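Local coordinates for protein fibrillarin-like rRNA/tRNA 2'-O-methyltransferase (Methanocaldococcus jannaschii, PDB 1G8S) that probably transfers methyl groups from S-adenosyl-L-methionine to ribose 2'-hydroxyls of rRNA and tRNA, at sites selected by a base-pairing guide RNA, at residues Asn55-Ala60 against Gly86-His91; Leu79-Ser84 against Asp145-Asp150; Lys98-Ala103 against Asn123-Leu128; Ile178-Ile183 against Glu191-Gln196. All blocks are in the same frame, centred on the assembly; numbering follows the deposited sequence.

In the fold
The contacts illustrate how a Rossmann-like methyltransferase builds a mostly parallel sheet, strand order 3-2-1-4-5-7-6, that carries the probable cofactor site at one end; contacts 1 and 2 line it. Their centres lie about 11 Å apart, both hold the bound methionine, and the salt bridge from Lys58 NZ to Asp150 OD2 (2.7 Å) ties them together. Contact 3 continues the sheet beside contact 2, with a probable hydrogen bond from Tyr80 N to Tyr102 O (2.7 Å), and its Ala103 side chain lies about 10 Å from the methionine. Contact 4 lies on the opposite side of the chain's centre from contact 3, the two centres about 28 Å apart, with its Ile178 side chain about 13 Å from the ligand.

Contact 1 of 4, residues Asn55-Ala60 against Gly86-His91; sequences NKSKLA and GTTPSH. With MET (methionine), chain B.
Ser57 and Thr88 meet hydroxyl to hydroxyl: Ser57 OG donates to Thr88 OG1 at 2.6 Å. The serine reaches across because its OG is turned anti to the backbone N (chi1 172°), and the same oxygen accepts from Trp52 NE1 and, weakly, from Ala60 N as the N-cap of helix 58-64. In Thr88, OG1 lies beside the backbone N and CG2 anti to it (chi1 -60°), which sends the methyl to Leu59 CB at 4.0 Å and presents OG1 to the methionine. Thr88 OG1 donates to the ligand O, although the 2.4 Å modelled is so short that the exact length is doubtful. Thr88 N binds the other carboxylate oxygen, OXT, at 3.1 Å and 163°. Thr87 divides its branches similarly, CG2 resting 3.4 Å from Lys56 O while OG1 comes within 3.5 Å of the ligand CG. Replacing Ser57 with alanine would probably leave Thr88 OG1 without its donor, the Trp52 N-H without its acceptor and helix 58-64 without its side-chain cap. A carboxylate held at the N-terminus of helix 87-95 by a main-chain N-H and a hydroxyl is consistent with the methionine end of an S-adenosyl-L-methionine pocket.

Contact 2 of 4, residues Leu79-Ser84 against Asp145-Asp150; sequences LYLGAS and DVIYED. With MET (methionine), chain B.
Leu79 and Leu81 pair with Val146, Tyr148 and Asp150 through four main-chain hydrogen bonds in the regular parallel pattern; the straightest, Leu81 N to Tyr148 O, spans 2.8 Å at 174°. Asp150 carries the pairing on to the ligand: its OD2 forms a salt bridge with Lys58 NZ and lies 3.0 Å from the amino N of the bound methionine. One water is gripped by four partners: it accepts from Tyr80 OH and the ligand N, and donates to Ala83 O and Asp150 OD2. Ser84 OG holds the carboxylate of the same ligand, donating to OXT at 2.6 Å. Alongside, Gly82 CA lies 3.2 Å from Asp150 O, and a CB here would run into that oxygen.

Beyond the polar set, two tyrosines share a face of the sheet. With CG anti to the backbone N in both (chi1 -169° in Tyr80), the two side chains point the same way. The rings of Tyr80 and Tyr148 run side by side, their planes tilted by 27° and slid apart until they barely overlap. Tyr80 CE1 comes to 3.2 Å from Tyr148 CD2, and Thr88 and Pro89 of helix 87-95 press on Tyr80 as well. On the other face Leu79 CB meets Ile147 CG1 at 4.0 Å, while Leu81 CD1 leans on Ile147 CG2; Leu79, Ile147 and Glu149 on this face also touch helix 156-167. An acidic residue and a glycine-containing loop following two adjacent parallel strands, with an amino acid held beyond them, are consistent with the S-adenosyl-L-methionine site of Rossmann-like methyltransferases.

Contact 3 of 4, residues Lys98-Ala103 against Asn123-Leu128; sequences KGIVYA and NIIPIL
Ile125 is held through both its N-H and its C=O by strand 100-105: its N donates to Val101 O at 2.7 Å and its O accepts from Ala103 N at 3.0 Å, the latter donor standing 36° out of the carbonyl plane. Two further bonds, Val101 N to Asn123 O and Ile127 N to Ala103 O, complete the parallel pairing within a beta-alpha-beta unit whose crossover is helix 108-117. Within the chain, strand 124-128 is an outermost strand of the mixed sheet. On one face Tyr102 lies alongside Ile125, with CD2 3.8 Å from Ile125 CB; the Ile127 side chain crosses the tyrosine obliquely, CD1 also near Tyr102 CD2. Ile100 covers one face of that ring, its CG2 3.9 Å above the plane of the Tyr102 ring and over the centre, and also meets Ile125 CG1 at 3.8 Å. The opposite face of the sheet carries Val101, Ala103 and Ile124; there Val101 and Ile124 pack against helix 87-95, and Ala103 against Leu114 of the crossover helix. Asn123 anchors the start of the strand. Its CG occupies the crowded position between backbone N and carbonyl carbon (chi1 58°), from which ND2 donates to Ala93 O and Ala96 O, while Asn123 CB rests 3.4 Å from Gly99 O.

Contact 4 of 4, residues Ile178-Ile183 against Glu191-Gln196; sequences IKARSI and EIFKEQ
Phe193 turns CG anti to its own carbonyl carbon (chi1 -71°) and thereby swings its ring back toward Ile178 and Ala180. The ring meets Ile178 O at its edge, in plane, with CE2 3.3 Å from that oxygen, and Phe193 CZ touches Ala180 CB at 3.6 Å. Ile192 stretches outward (chi2 171°), carrying CD1 to 3.6 Å from Ala180 O. Across it runs Arg181, whose chain bends at chi2 and chi3 until NH2 is 3.4 Å from Ile192 CD1; this nitrogen is bonded to Asp184 O and Lys187 O, which helps hold the guanidinium in place. Ile183 slides past Ile192 in the opposite direction, its CB 3.9 Å from Ile192 CG2, and faces the bent chain of Gln196, with Ile183 CG2 3.8 Å from Gln196 NE2. An alanine in place of Ile183 would probably open a gap beside Ile192 and set the Gln196 amide freer to turn. Ile178 CD1 closes the patch against Gln196 CB. Helix 189-203 is thus seated on the end of strand 172-179 and the turn after it, with Phe193 also against Val221 and Phe223 of strand 220-227: a helix covering one face of the sheet, as in the layered Rossmann-like methyltransferase fold.

Contact 1 of 4, residues Asn55-Ala60 against Gly86-His91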
loop_
_atom_site.group_PDB
_atom_site.type_symbol
_atom_site.label_atom_id
_atom_site.label_comp_id
_atom_site.label_asym_id
_atom_site.label_seq_id
_atom_site.Cartn_x
_atom_site.Cartn_y
_atom_site.Cartn_z
ATOM N N ASN A 55 5.589 4.984 -19.815
ATOM C CA ASN A 55 6.849 5.359 -20.450
ATOM C C ASN A 55 6.959 6.875 -20.525
ATOM O O ASN A 55 8.051 7.414 -20.733
ATOM C CB ASN A 55 6.934 4.778 -21.865
ATOM C CG ASN A 55 7.119 3.278 -21.868
ATOM O OD1 ASN A 55 8.151 2.767 -21.433
ATOM N ND2 ASN A 55 6.114 2.559 -22.357
ATOM N N LYS A 56 5.834 7.561 -20.349
ATOM C CA LYS A 56 5.812 9.020 -20.427
ATOM C C LYS A 56 5.386 9.722 -19.143
ATOM O O LYS A 56 5.381 10.951 -19.075
ATOM C CB LYS A 56 4.895 9.465 -21.568
ATOM C CG LYS A 56 5.308 8.939 -22.927
ATOM C CD LYS A 56 4.469 9.555 -24.034
ATOM C CE LYS A 56 4.924 9.067 -25.401
ATOM N NZ LYS A 56 4.212 9.766 -26.509
ATOM N N SER A 57 5.014 8.947 -18.130
ATOM C CA SER A 57 4.581 9.510 -16.860
ATOM C C SER A 57 5.076 8.644 -15.707
ATOM O O SER A 57 4.696 7.469 -15.583
ATOM C CB SER A 57 3.052 9.601 -16.817
ATOM O OG SER A 57 2.593 9.979 -15.535
ATOM N N LYS A 58 5.927 9.216 -14.865
ATOM C CA LYS A 58 6.470 8.474 -13.739
ATOM C C LYS A 58 5.390 8.010 -12.770
ATOM O O LYS A 58 5.574 7.003 -12.092
ATOM C CB LYS A 58 7.502 9.319 -12.986
ATOM C CG LYS A 58 8.697 9.695 -13.843
ATOM C CD LYS A 58 9.720 10.499 -13.059
ATOM C CE LYS A 58 10.694 11.176 -14.009
ATOM N NZ LYS A 58 9.981 12.148 -14.893
ATOM N N LEU A 59 4.283 8.745 -12.697
ATOM C CA LEU A 59 3.195 8.372 -11.791
ATOM C C LEU A 59 2.510 7.119 -12.339
ATOM O O LEU A 59 2.190 6.194 -11.578
ATOM C CB LEU A 59 2.183 9.513 -11.645
ATOM C CG LEU A 59 0.975 9.260 -10.728
ATOM C CD1 LEU A 59 1.443 8.602 -9.436
ATOM C CD2 LEU A 59 0.231 10.555 -10.440
ATOM N N ALA A 60 2.297 7.082 -13.650
ATOM C CA ALA A 60 1.686 5.900 -14.269
ATOM C C ALA A 60 2.635 4.712 -14.086
ATOM O O ALA A 60 2.199 3.585 -13.804
ATOM C CB ALA A 60 1.422 6.156 -15.747
ATOM N N GLY A 86 3.046 18.701 -19.703
ATOM C CA GLY A 86 1.624 18.505 -19.478
ATOM C C GLY A 86 1.126 17.079 -19.309
ATOM O O GLY A 86 -0.027 16.882 -18.919
ATOM N N THR A 87 1.976 16.095 -19.583
ATOM C CA THR A 87 1.589 14.681 -19.486
ATOM C C THR A 87 0.978 14.267 -18.149
ATOM O O THR A 87 -0.224 14.005 -18.067
ATOM C CB THR A 87 2.782 13.752 -19.792
ATOM O OG1 THR A 87 3.280 14.034 -21.108
ATOM C CG2 THR A 87 2.353 12.286 -19.732
ATOM N N THR A 88 1.784 14.212 -17.092
ATOM C CA THR A 88 1.244 13.805 -15.801
ATOM C C THR A 88 0.220 14.791 -15.241
ATOM O O THR A 88 -0.783 14.382 -14.657
ATOM C CB THR A 88 2.373 13.538 -14.778
ATOM O OG1 THR A 88 3.219 12.496 -15.277
ATOM C CG2 THR A 88 1.799 13.115 -13.435
ATOM N N PRO A 89 0.448 16.112 -15.398
ATOM C CA PRO A 89 -0.560 17.032 -14.860
ATOM C C PRO A 89 -1.948 16.831 -15.503
ATOM O O PRO A 89 -2.964 17.014 -14.840
ATOM C CB PRO A 89 0.025 18.410 -15.177
ATOM C CG PRO A 89 1.506 18.162 -15.042
ATOM C CD PRO A 89 1.685 16.832 -15.758
ATOM N N SER A 90 -1.984 16.461 -16.782
ATOM C CA SER A 90 -3.269 16.263 -17.457
ATOM C C SER A 90 -4.024 15.109 -16.792
ATOM O O SER A 90 -5.220 15.222 -16.518
ATOM C CB SER A 90 -3.078 16.000 -18.960
ATOM O OG SER A 90 -2.391 14.792 -19.226
ATOM N N HIS A 91 -3.314 14.026 -16.496
ATOM C CA HIS A 91 -3.941 12.874 -15.842
ATOM C C HIS A 91 -4.328 13.158 -14.396
ATOM O O HIS A 91 -5.400 12.740 -13.932
ATOM C CB HIS A 91 -3.029 11.648 -15.934
ATOM C CG HIS A 91 -3.046 11.000 -17.284
ATOM N ND1 HIS A 91 -2.034 11.146 -18.207
ATOM C CD2 HIS A 91 -3.986 10.225 -17.878
ATOM C CE1 HIS A 91 -2.347 10.489 -19.310
ATOM N NE2 HIS A 91 -3.527 9.921 -19.135
HETATM N N MET B . 7.762 14.360 -16.192
HETATM C CA MET B . 6.849 14.804 -17.280
HETATM C C MET B . 5.404 14.627 -16.845
HETATM O O MET B . 5.136 13.629 -16.148
HETATM C CB MET B . 7.103 13.987 -18.545
HETATM C CG MET B . 6.457 14.573 -19.776
HETATM S SD MET B . 6.943 16.292 -19.940
HETATM C CE MET B . 8.727 16.114 -20.112
HETATM O OXT MET B . 4.564 15.476 -17.204
#

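Contact 2 of 4, residues Leu79-Ser84 against Asp145-Asp150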
loop_
_atom_site.group_PDB
_atom_site.type_symbol
_atom_site.label_atom_id
_atom_site.label_comp_id
_atom_site.label_asym_id
_atom_site.label_seq_id
_atom_site.Cartn_x
_atom_site.Cartn_y
_atom_site.Cartn_z
ATOM N N LEU A 79 -0.326 20.069 -5.090
ATOM C CA LEU A 79 0.754 20.998 -5.429
ATOM C C LEU A 79 1.706 20.158 -6.282
ATOM O O LEU A 79 2.313 19.197 -5.795
ATOM C CB LEU A 79 1.457 21.490 -4.165
ATOM C CG LEU A 79 2.676 22.381 -4.439
ATOM C CD1 LEU A 79 2.245 23.634 -5.200
ATOM C CD2 LEU A 79 3.328 22.737 -3.120
ATOM N N TYR A 80 1.809 20.508 -7.559
ATOM C CA TYR A 80 2.648 19.791 -8.510
ATOM C C TYR A 80 3.960 20.539 -8.745
ATOM O O TYR A 80 3.950 21.670 -9.238
ATOM C CB TYR A 80 1.897 19.636 -9.846
ATOM C CG TYR A 80 2.554 18.702 -10.821
ATOM C CD1 TYR A 80 2.066 17.400 -11.007
ATOM C CD2 TYR A 80 3.688 19.085 -11.546
ATOM C CE1 TYR A 80 2.687 16.517 -11.879
ATOM C CE2 TYR A 80 4.319 18.197 -12.422
ATOM C CZ TYR A 80 3.810 16.912 -12.580
ATOM O OH TYR A 80 4.430 16.020 -13.423
ATOM N N LEU A 81 5.074 19.895 -8.410
ATOM C CA LEU A 81 6.401 20.490 -8.571
ATOM C C LEU A 81 7.241 19.714 -9.575
ATOM O O LEU A 81 7.461 18.515 -9.418
ATOM C CB LEU A 81 7.135 20.511 -7.225
ATOM C CG LEU A 81 6.387 21.097 -6.029
ATOM C CD1 LEU A 81 7.236 20.936 -4.756
ATOM C CD2 LEU A 81 6.054 22.568 -6.310
ATOM N N GLY A 82 7.728 20.396 -10.606
ATOM C CA GLY A 82 8.566 19.725 -11.581
ATOM C C GLY A 82 8.261 20.056 -13.026
ATOM O O GLY A 82 7.105 20.279 -13.392
ATOM N N ALA A 83 9.309 20.078 -13.844
ATOM C CA ALA A 83 9.188 20.378 -15.262
ATOM C C ALA A 83 8.220 19.398 -15.900
ATOM O O ALA A 83 8.271 18.197 -15.630
ATOM C CB ALA A 83 10.554 20.276 -15.941
ATOM N N SER A 84 7.336 19.913 -16.743
ATOM C CA SER A 84 6.359 19.063 -17.415
ATOM C C SER A 84 5.790 19.746 -18.641
ATOM O O SER A 84 5.540 20.952 -18.631
ATOM C CB SER A 84 5.212 18.713 -16.465
ATOM O OG SER A 84 4.165 18.038 -17.155
ATOM N N ASP A 145 -3.693 18.718 -0.062
ATOM C CA ASP A 145 -3.818 17.359 0.459
ATOM C C ASP A 145 -2.635 16.517 0.004
ATOM O O ASP A 145 -2.246 15.548 0.662
ATOM C CB ASP A 145 -5.104 16.723 -0.076
ATOM C CG ASP A 145 -6.325 17.517 0.280
ATOM O OD1 ASP A 145 -6.732 17.463 1.457
ATOM O OD2 ASP A 145 -6.874 18.202 -0.611
ATOM N N VAL A 146 -2.064 16.895 -1.131
ATOM C CA VAL A 146 -0.952 16.147 -1.690
ATOM C C VAL A 146 0.036 17.028 -2.434
ATOM O O VAL A 146 -0.354 17.990 -3.098
ATOM C CB VAL A 146 -1.456 15.085 -2.712
ATOM C CG1 VAL A 146 -0.290 14.316 -3.285
ATOM C CG2 VAL A 146 -2.461 14.134 -2.049
ATOM N N ILE A 147 1.311 16.693 -2.303
ATOM C CA ILE A 147 2.358 17.380 -3.045
ATOM C C ILE A 147 2.965 16.275 -3.894
ATOM O O ILE A 147 3.315 15.202 -3.374
ATOM C CB ILE A 147 3.469 17.965 -2.140
ATOM C CG1 ILE A 147 2.917 19.127 -1.308
ATOM C CG2 ILE A 147 4.643 18.439 -3.018
ATOM C CD1 ILE A 147 3.896 19.655 -0.263
ATOM N N TYR A 148 3.053 16.520 -5.195
ATOM C CA TYR A 148 3.640 15.576 -6.130
ATOM C C TYR A 148 4.881 16.278 -6.656
ATOM O O TYR A 148 4.765 17.360 -7.230
ATOM C CB TYR A 148 2.698 15.301 -7.306
ATOM C CG TYR A 148 3.290 14.357 -8.325
ATOM C CD1 TYR A 148 3.212 12.972 -8.149
ATOM C CD2 TYR A 148 3.995 14.839 -9.428
ATOM C CE1 TYR A 148 3.827 12.096 -9.038
ATOM C CE2 TYR A 148 4.616 13.973 -10.330
ATOM C CZ TYR A 148 4.529 12.599 -10.127
ATOM O OH TYR A 148 5.155 11.742 -10.991
ATOM N N GLU A 149 6.044 15.659 -6.488
ATOM C CA GLU A 149 7.293 16.265 -6.949
ATOM C C GLU A 149 8.118 15.397 -7.893
ATOM O O GLU A 149 8.374 14.219 -7.627
ATOM C CB GLU A 149 8.141 16.646 -5.737
ATOM C CG GLU A 149 9.506 17.208 -6.106
ATOM C CD GLU A 149 10.273 17.719 -4.906
ATOM O OE1 GLU A 149 11.523 17.786 -4.995
ATOM O OE2 GLU A 149 9.635 18.067 -3.892
ATOM N N ASP A 150 8.545 15.999 -8.999
ATOM C CA ASP A 150 9.365 15.336 -10.008
ATOM C C ASP A 150 10.427 16.364 -10.394
ATOM O O ASP A 150 10.336 17.004 -11.441
ATOM C CB ASP A 150 8.515 14.976 -11.228
ATOM C CG ASP A 150 9.306 14.273 -12.315
ATOM O OD1 ASP A 150 10.465 13.880 -12.077
ATOM O OD2 ASP A 150 8.757 14.101 -13.422
HETATM N N MET B . 7.762 14.360 -16.192
HETATM C CA MET B . 6.849 14.804 -17.280
HETATM C C MET B . 5.404 14.627 -16.845
HETATM O O MET B . 5.136 13.629 -16.148
HETATM C CB MET B . 7.103 13.987 -18.545
HETATM C CG MET B . 6.457 14.573 -19.776
HETATM S SD MET B . 6.943 16.292 -19.940
HETATM C CE MET B . 8.727 16.114 -20.112
HETATM O OXT MET B . 4.564 15.476 -17.204
HETATM O O HOH W 1 7.096 16.442 -14.015
HETATM O O HOH W 2 10.850 16.872 -14.489
#

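Contact 3 of 4, residues Lys98-Ala103 against Asn123-Leu128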
loop_
_atom_site.group_PDB
_atom_site.type_symbol
_atom_site.label_atom_id
_atom_site.label_comp_id
_atom_site.label_asym_id
_atom_site.label_seq_id
_atom_site.Cartn_x
_atom_site.Cartn_y
_atom_site.Cartn_z
ATOM N N LYS A 98 -12.739 17.200 -9.122
ATOM C CA LYS A 98 -13.485 18.049 -8.201
ATOM C C LYS A 98 -12.500 18.783 -7.289
ATOM O O LYS A 98 -12.883 19.333 -6.258
ATOM C CB LYS A 98 -14.449 17.214 -7.361
ATOM C CG LYS A 98 -15.562 16.572 -8.173
ATOM C CD LYS A 98 -16.546 15.832 -7.283
ATOM C CE LYS A 98 -17.674 15.228 -8.109
ATOM N NZ LYS A 98 -18.688 14.533 -7.265
ATOM N N GLY A 99 -11.230 18.785 -7.690
ATOM C CA GLY A 99 -10.199 19.432 -6.898
ATOM C C GLY A 99 -9.403 20.478 -7.661
ATOM O O GLY A 99 -9.888 21.053 -8.637
ATOM N N ILE A 100 -8.171 20.715 -7.218
ATOM C CA ILE A 100 -7.306 21.712 -7.842
ATOM C C ILE A 100 -5.868 21.216 -7.958
ATOM O O ILE A 100 -5.379 20.490 -7.097
ATOM C CB ILE A 100 -7.283 23.025 -7.013
ATOM C CG1 ILE A 100 -8.697 23.593 -6.873
ATOM C CG2 ILE A 100 -6.377 24.050 -7.691
ATOM C CD1 ILE A 100 -9.288 24.113 -8.178
ATOM N N VAL A 101 -5.198 21.609 -9.032
ATOM C CA VAL A 101 -3.811 21.239 -9.232
ATOM C C VAL A 101 -2.997 22.515 -9.447
ATOM O O VAL A 101 -3.176 23.214 -10.445
ATOM C CB VAL A 101 -3.632 20.324 -10.456
ATOM C CG1 VAL A 101 -2.198 19.855 -10.548
ATOM C CG2 VAL A 101 -4.585 19.120 -10.356
ATOM N N TYR A 102 -2.138 22.835 -8.489
ATOM C CA TYR A 102 -1.282 24.011 -8.621
ATOM C C TYR A 102 -0.003 23.509 -9.268
ATOM O O TYR A 102 0.679 22.632 -8.720
ATOM C CB TYR A 102 -0.969 24.614 -7.250
ATOM C CG TYR A 102 -2.176 25.109 -6.484
ATOM C CD1 TYR A 102 -2.688 24.382 -5.410
ATOM C CD2 TYR A 102 -2.790 26.321 -6.812
ATOM C CE1 TYR A 102 -3.772 24.847 -4.677
ATOM C CE2 TYR A 102 -3.879 26.796 -6.085
ATOM C CZ TYR A 102 -4.361 26.055 -5.018
ATOM O OH TYR A 102 -5.423 26.520 -4.283
ATOM N N ALA A 103 0.321 24.052 -10.436
ATOM C CA ALA A 103 1.507 23.639 -11.165
ATOM C C ALA A 103 2.586 24.719 -11.115
ATOM O O ALA A 103 2.424 25.781 -11.716
ATOM C CB ALA A 103 1.139 23.338 -12.618
ATOM N N ASN A 123 -9.058 23.121 -13.805
ATOM C CA ASN A 123 -8.723 22.877 -12.412
ATOM C C ASN A 123 -7.209 22.904 -12.207
ATOM O O ASN A 123 -6.713 22.640 -11.114
ATOM C CB ASN A 123 -9.340 21.559 -11.920
ATOM C CG ASN A 123 -8.902 20.367 -12.728
ATOM O OD1 ASN A 123 -8.561 20.487 -13.903
ATOM N ND2 ASN A 123 -8.928 19.189 -12.101
ATOM N N ILE A 124 -6.476 23.227 -13.269
ATOM C CA ILE A 124 -5.024 23.348 -13.169
ATOM C C ILE A 124 -4.724 24.848 -13.060
ATOM O O ILE A 124 -5.148 25.633 -13.912
ATOM C CB ILE A 124 -4.301 22.785 -14.409
ATOM C CG1 ILE A 124 -4.573 21.284 -14.541
ATOM C CG2 ILE A 124 -2.800 23.029 -14.287
ATOM C CD1 ILE A 124 -3.847 20.619 -15.696
ATOM N N ILE A 125 -4.016 25.239 -12.005
ATOM C CA ILE A 125 -3.668 26.644 -11.787
ATOM C C ILE A 125 -2.165 26.796 -11.985
ATOM O O ILE A 125 -1.377 26.361 -11.145
ATOM C CB ILE A 125 -4.030 27.098 -10.355
ATOM C CG1 ILE A 125 -5.519 26.848 -10.076
ATOM C CG2 ILE A 125 -3.689 28.576 -10.175
ATOM C CD1 ILE A 125 -6.465 27.517 -11.053
ATOM N N PRO A 126 -1.748 27.418 -13.101
ATOM C CA PRO A 126 -0.329 27.621 -13.406
ATOM C C PRO A 126 0.262 28.723 -12.544
ATOM O O PRO A 126 -0.353 29.775 -12.366
ATOM C CB PRO A 126 -0.351 28.005 -14.876
ATOM C CG PRO A 126 -1.590 28.849 -14.949
ATOM C CD PRO A 126 -2.596 28.055 -14.128
ATOM N N ILE A 127 1.446 28.475 -12.002
ATOM C CA ILE A 127 2.104 29.471 -11.160
ATOM C C ILE A 127 3.571 29.526 -11.533
ATOM O O ILE A 127 4.302 28.556 -11.348
ATOM C CB ILE A 127 1.970 29.123 -9.658
ATOM C CG1 ILE A 127 0.493 29.153 -9.250
ATOM C CG2 ILE A 127 2.763 30.129 -8.812
ATOM C CD1 ILE A 127 0.232 28.768 -7.807
ATOM N N LEU A 128 4.002 30.656 -12.090
ATOM C CA LEU A 128 5.399 30.796 -12.467
ATOM C C LEU A 128 6.160 31.011 -11.164
ATOM O O LEU A 128 5.916 31.981 -10.444
ATOM C CB LEU A 128 5.572 31.996 -13.404
ATOM C CG LEU A 128 6.871 32.072 -14.206
ATOM C CD1 LEU A 128 6.870 30.997 -15.284
ATOM C CD2 LEU A 128 7.000 33.454 -14.842
#

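Contact 4 of 4, residues Ile178-Ile183 against Glu191-Gln196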
loop_
_atom_site.group_PDB
_atom_site.type_symbol
_atom_site.label_atom_id
_atom_site.label_comp_id
_atom_site.label_asym_id
_atom_site.label_seq_id
_atom_site.Cartn_x
_atom_site.Cartn_y
_atom_site.Cartn_z
ATOM N N ILE A 178 12.259 10.183 -7.256
ATOM C CA ILE A 178 13.673 10.508 -7.104
ATOM C C ILE A 178 14.611 9.786 -8.063
ATOM O O ILE A 178 14.685 8.552 -8.087
ATOM C CB ILE A 178 14.160 10.206 -5.664
ATOM C CG1 ILE A 178 13.299 10.941 -4.631
ATOM C CG2 ILE A 178 15.627 10.617 -5.522
ATOM C CD1 ILE A 178 13.835 10.839 -3.203
ATOM N N LYS A 179 15.347 10.571 -8.849
ATOM C CA LYS A 179 16.334 10.029 -9.773
ATOM C C LYS A 179 17.642 9.998 -8.973
ATOM O O LYS A 179 18.192 11.050 -8.640
ATOM C CB LYS A 179 16.486 10.949 -10.991
ATOM C CG LYS A 179 17.611 10.545 -11.918
ATOM C CD LYS A 179 17.708 11.487 -13.109
ATOM C CE LYS A 179 18.883 11.129 -14.002
ATOM N NZ LYS A 179 18.987 12.071 -15.150
ATOM N N ALA A 180 18.126 8.802 -8.652
ATOM C CA ALA A 180 19.344 8.651 -7.860
ATOM C C ALA A 180 20.537 9.461 -8.368
ATOM O O ALA A 180 21.198 10.137 -7.584
ATOM C CB ALA A 180 19.738 7.181 -7.772
ATOM N N ARG A 181 20.805 9.376 -9.667
ATOM C CA ARG A 181 21.948 10.062 -10.271
ATOM C C ARG A 181 21.900 11.584 -10.231
ATOM O O ARG A 181 22.919 12.237 -10.463
ATOM C CB ARG A 181 22.130 9.601 -11.717
ATOM C CG ARG A 181 22.451 8.122 -11.883
ATOM C CD ARG A 181 23.911 7.787 -11.610
ATOM N NE ARG A 181 24.283 7.952 -10.209
ATOM C CZ ARG A 181 24.972 7.054 -9.509
ATOM N NH1 ARG A 181 25.367 5.921 -10.075
ATOM N NH2 ARG A 181 25.268 7.289 -8.240
ATOM N N SER A 182 20.733 12.156 -9.948
ATOM C CA SER A 182 20.615 13.613 -9.883
ATOM C C SER A 182 21.075 14.097 -8.512
ATOM O O SER A 182 21.225 15.301 -8.280
ATOM C CB SER A 182 19.165 14.062 -10.147
ATOM O OG SER A 182 18.297 13.763 -9.064
ATOM N N ILE A 183 21.298 13.144 -7.611
ATOM C CA ILE A 183 21.740 13.422 -6.246
ATOM C C ILE A 183 23.239 13.174 -6.109
ATOM O O ILE A 183 23.962 13.979 -5.519
ATOM C CB ILE A 183 21.053 12.489 -5.217
ATOM C CG1 ILE A 183 19.529 12.555 -5.359
ATOM C CG2 ILE A 183 21.484 12.867 -3.806
ATOM C CD1 ILE A 183 18.926 13.886 -5.030
ATOM N N GLU A 191 22.243 2.953 -1.889
ATOM C CA GLU A 191 22.636 3.793 -0.766
ATOM C C GLU A 191 22.030 5.192 -0.860
ATOM O O GLU A 191 21.626 5.767 0.149
ATOM C CB GLU A 191 24.161 3.890 -0.684
ATOM C CG GLU A 191 24.727 3.490 0.673
ATOM C CD GLU A 191 24.400 2.049 1.055
ATOM O OE1 GLU A 191 23.202 1.717 1.200
ATOM O OE2 GLU A 191 25.345 1.243 1.212
ATOM N N ILE A 192 21.967 5.740 -2.070
ATOM C CA ILE A 192 21.388 7.064 -2.259
ATOM C C ILE A 192 19.929 7.074 -1.792
ATOM O O ILE A 192 19.507 7.950 -1.034
ATOM C CB ILE A 192 21.458 7.489 -3.745
ATOM C CG1 ILE A 192 22.927 7.626 -4.172
ATOM C CG2 ILE A 192 20.698 8.792 -3.954
ATOM C CD1 ILE A 192 23.135 7.838 -5.665
ATOM N N PHE A 193 19.151 6.094 -2.245
ATOM C CA PHE A 193 17.747 6.021 -1.857
ATOM C C PHE A 193 17.577 5.864 -0.353
ATOM O O PHE A 193 16.666 6.439 0.235
ATOM C CB PHE A 193 17.059 4.877 -2.613
ATOM C CG PHE A 193 16.882 5.159 -4.077
ATOM C CD1 PHE A 193 17.215 4.207 -5.035
ATOM C CD2 PHE A 193 16.388 6.395 -4.498
ATOM C CE1 PHE A 193 17.062 4.477 -6.396
ATOM C CE2 PHE A 193 16.230 6.678 -5.855
ATOM C CZ PHE A 193 16.567 5.721 -6.807
ATOM N N LYS A 194 18.461 5.096 0.273
ATOM C CA LYS A 194 18.401 4.907 1.716
ATOM C C LYS A 194 18.602 6.249 2.417
ATOM O O LYS A 194 17.866 6.600 3.345
ATOM C CB LYS A 194 19.481 3.918 2.154
ATOM C CG LYS A 194 19.652 3.795 3.658
ATOM C CD LYS A 194 20.754 2.799 3.992
ATOM C CE LYS A 194 21.071 2.806 5.477
ATOM N NZ LYS A 194 19.877 2.471 6.295
ATOM N N GLU A 195 19.597 7.006 1.963
ATOM C CA GLU A 195 19.881 8.308 2.555
ATOM C C GLU A 195 18.750 9.296 2.301
ATOM O O GLU A 195 18.392 10.076 3.177
ATOM C CB GLU A 195 21.201 8.861 2.005
ATOM C CG GLU A 195 22.404 7.995 2.334
ATOM C CD GLU A 195 23.699 8.538 1.757
ATOM O OE1 GLU A 195 24.744 7.871 1.912
ATOM O OE2 GLU A 195 23.672 9.631 1.152
ATOM N N GLN A 196 18.169 9.264 1.106
ATOM C CA GLN A 196 17.072 10.177 0.808
ATOM C C GLN A 196 15.854 9.845 1.662
ATOM O O GLN A 196 15.154 10.736 2.137
ATOM C CB GLN A 196 16.726 10.118 -0.680
ATOM C CG GLN A 196 17.818 10.707 -1.565
ATOM C CD GLN A 196 18.041 12.184 -1.298
ATOM O OE1 GLN A 196 17.158 13.008 -1.533
ATOM N NE2 GLN A 196 19.227 12.526 -0.798
#